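Side-chain contact in ankyrin repeat family protein (Enterococcus faecalis, PDB 3HRA), which is of unknown function but, as an ankyrin repeat protein, probably serves as a scaffold for binding other proteins: residues A[53-58]-A[85-90]. Sequence-based numbering, arbitrary orientation.
Sequences EIAKAL and TEILAY
Lys56 lies over one face of the Tyr90 ring with its aliphatic chain, and following it from the backbone outward shows how the two pack. CB stands above the CE2-CZ side of the ring; Lys56 CB is 4.0 Å from Tyr90 CE2, with CZ next. CG follows and sits almost exactly over the middle: 3.7 Å from Lys56 CG to the centroid of the Tyr90 ring and only 5° from the ring normal, a clean CH-pi contact. From there the extended chain passes across the CD1-CE1 side, where CD meets both of those atoms and Lys56 CE closes to 3.8 Å from Tyr90 CD1. NZ is carried on past the ring, so within the side chain it is the methylenes, not the ammonium, that lie on it; Lys56 CA and O also come near CE2.

Tyr90 offers this face because its CG is anti to its own backbone N (chi1 -158°), which sends the ring across to helix 52-60. There its hydroxyl is hydrogen-bonded to Asp60, while His94, one turn further along helix 85-94, stacks with the ring.

Deeper in, the interface is purely apolar. Ala55 points its methyl at the outer end of Ile87, and Ala55 CB is 3.8 Å from Ile87 CD1 and 4.0 Å from Ile87 CG1. Ala55 CA is 6.9 Å from Ile87 CA, a spacing consistent with the small alanine side chain. Leu43 and Val47 of helix 42-49 also touch this pair, Leu43 on Ala55 and Val47 on Ile87.

Helices 52-60 and 85-94 pack side by side in the ankyrin stack; the first lies in a predicted ankyrin repeat, 38-70. With no hydrogen bond or salt bridge between 53-58 and 85-90, their contact rests on dispersion and CH-pi packing, and the Tyr90 hydroxyl finds its polar partner outside segment 53-58, in Asp60 at the end of helix 52-60.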
loop_
_atom_site.group_PDB
_atom_site.type_symbol
_atom_site.label_atom_id
_atom_site.label_comp_id
_atom_site.label_asym_id
_atom_site.label_seq_id
_atom_site.Cartn_x
_atom_site.Cartn_y
_atom_site.Cartn_z
ATOM N N GLU A 53 -14.363 7.710 6.336
ATOM C CA GLU A 53 -15.296 7.369 7.401
ATOM C C GLU A 53 -15.977 6.026 7.126
ATOM O O GLU A 53 -16.172 5.222 8.039
ATOM C CB GLU A 53 -16.326 8.489 7.607
ATOM C CG GLU A 53 -17.319 8.227 8.744
ATOM C CD GLU A 53 -16.655 8.106 10.120
ATOM O OE1 GLU A 53 -17.374 7.754 11.086
ATOM O OE2 GLU A 53 -15.427 8.372 10.242
ATOM N N ILE A 54 -16.321 5.780 5.862
ATOM C CA ILE A 54 -16.899 4.502 5.477
ATOM C C ILE A 54 -15.897 3.387 5.774
ATOM O O ILE A 54 -16.254 2.345 6.332
ATOM C CB ILE A 54 -17.336 4.496 3.989
ATOM C CG1 ILE A 54 -18.588 5.367 3.815
ATOM C CG2 ILE A 54 -17.584 3.054 3.492
ATOM C CD1 ILE A 54 -19.039 5.533 2.371
ATOM N N ALA A 55 -14.642 3.611 5.393
ATOM C CA ALA A 55 -13.613 2.601 5.603
ATOM C C ALA A 55 -13.443 2.305 7.092
ATOM O O ALA A 55 -13.350 1.142 7.492
ATOM C CB ALA A 55 -12.267 3.026 4.954
ATOM N N LYS A 56 -13.391 3.347 7.917
ATOM C CA LYS A 56 -13.285 3.149 9.372
ATOM C C LYS A 56 -14.487 2.356 9.907
ATOM O O LYS A 56 -14.322 1.429 10.707
ATOM C CB LYS A 56 -13.146 4.490 10.101
ATOM C CG LYS A 56 -11.812 5.202 9.863
ATOM C CD LYS A 56 -11.816 6.592 10.523
ATOM C CE LYS A 56 -10.435 7.234 10.431
ATOM N NZ LYS A 56 -10.470 8.630 10.952
ATOM N N ALA A 57 -15.689 2.715 9.456
ATOM C CA ALA A 57 -16.906 2.016 9.894
ATOM C C ALA A 57 -16.864 0.518 9.579
ATOM O O ALA A 57 -17.288 -0.315 10.392
ATOM C CB ALA A 57 -18.155 2.648 9.274
ATOM N N LEU A 58 -16.357 0.183 8.397
ATOM C CA LEU A 58 -16.322 -1.209 7.949
ATOM C C LEU A 58 -15.264 -1.985 8.723
ATOM O O LEU A 58 -15.495 -3.127 9.119
ATOM C CB LEU A 58 -16.067 -1.280 6.437
ATOM C CG LEU A 58 -17.260 -0.846 5.582
ATOM C CD1 LEU A 58 -16.858 -0.562 4.142
ATOM C CD2 LEU A 58 -18.362 -1.910 5.636
ATOM N N THR A 85 -3.347 7.565 3.231
ATOM C CA THR A 85 -2.618 7.600 4.494
ATOM C C THR A 85 -3.480 7.441 5.741
ATOM O O THR A 85 -3.130 6.690 6.645
ATOM C CB THR A 85 -1.839 8.917 4.597
ATOM O OG1 THR A 85 -1.150 9.134 3.362
ATOM C CG2 THR A 85 -0.834 8.867 5.754
ATOM N N GLU A 86 -4.576 8.188 5.803
ATOM C CA GLU A 86 -5.495 8.122 6.934
ATOM C C GLU A 86 -6.054 6.708 7.114
ATOM O O GLU A 86 -6.100 6.187 8.228
ATOM C CB GLU A 86 -6.627 9.134 6.721
ATOM C CG GLU A 86 -6.091 10.574 6.520
ATOM C CD GLU A 86 -5.947 11.048 5.035
ATOM O OE1 GLU A 86 -5.616 10.267 4.075
ATOM O OE2 GLU A 86 -6.155 12.273 4.840
ATOM N N ILE A 87 -6.487 6.093 6.012
ATOM C CA ILE A 87 -7.024 4.739 6.083
ATOM C C ILE A 87 -5.945 3.734 6.497
ATOM O O ILE A 87 -6.195 2.869 7.327
ATOM C CB ILE A 87 -7.698 4.319 4.761
ATOM C CG1 ILE A 87 -8.939 5.179 4.518
ATOM C CG2 ILE A 87 -8.065 2.836 4.786
ATOM C CD1 ILE A 87 -9.554 4.967 3.128
ATOM N N LEU A 88 -4.737 3.881 5.941
ATOM C CA LEU A 88 -3.608 3.017 6.275
ATOM C C LEU A 88 -3.256 3.112 7.751
ATOM O O LEU A 88 -3.059 2.091 8.413
ATOM C CB LEU A 88 -2.379 3.369 5.430
ATOM C CG LEU A 88 -1.142 2.521 5.697
ATOM C CD1 LEU A 88 -1.431 1.042 5.438
ATOM C CD2 LEU A 88 0.031 3.013 4.833
ATOM N N ALA A 89 -3.157 4.336 8.257
ATOM C CA ALA A 89 -2.902 4.533 9.682
ATOM C C ALA A 89 -3.946 3.804 10.546
ATOM O O ALA A 89 -3.608 3.178 11.562
ATOM C CB ALA A 89 -2.865 6.019 10.007
ATOM N N TYR A 90 -5.215 3.895 10.147
ATOM C CA TYR A 90 -6.277 3.226 10.874
ATOM C C TYR A 90 -6.108 1.705 10.824
ATOM O O TYR A 90 -6.243 1.019 11.849
ATOM C CB TYR A 90 -7.651 3.642 10.343
ATOM C CG TYR A 90 -8.768 3.421 11.327
ATOM C CD1 TYR A 90 -8.990 4.320 12.364
ATOM C CD2 TYR A 90 -9.602 2.304 11.225
ATOM C CE1 TYR A 90 -10.026 4.128 13.269
ATOM C CE2 TYR A 90 -10.632 2.101 12.118
ATOM C CZ TYR A 90 -10.837 3.008 13.141
ATOM O OH TYR A 90 -11.866 2.804 14.031
#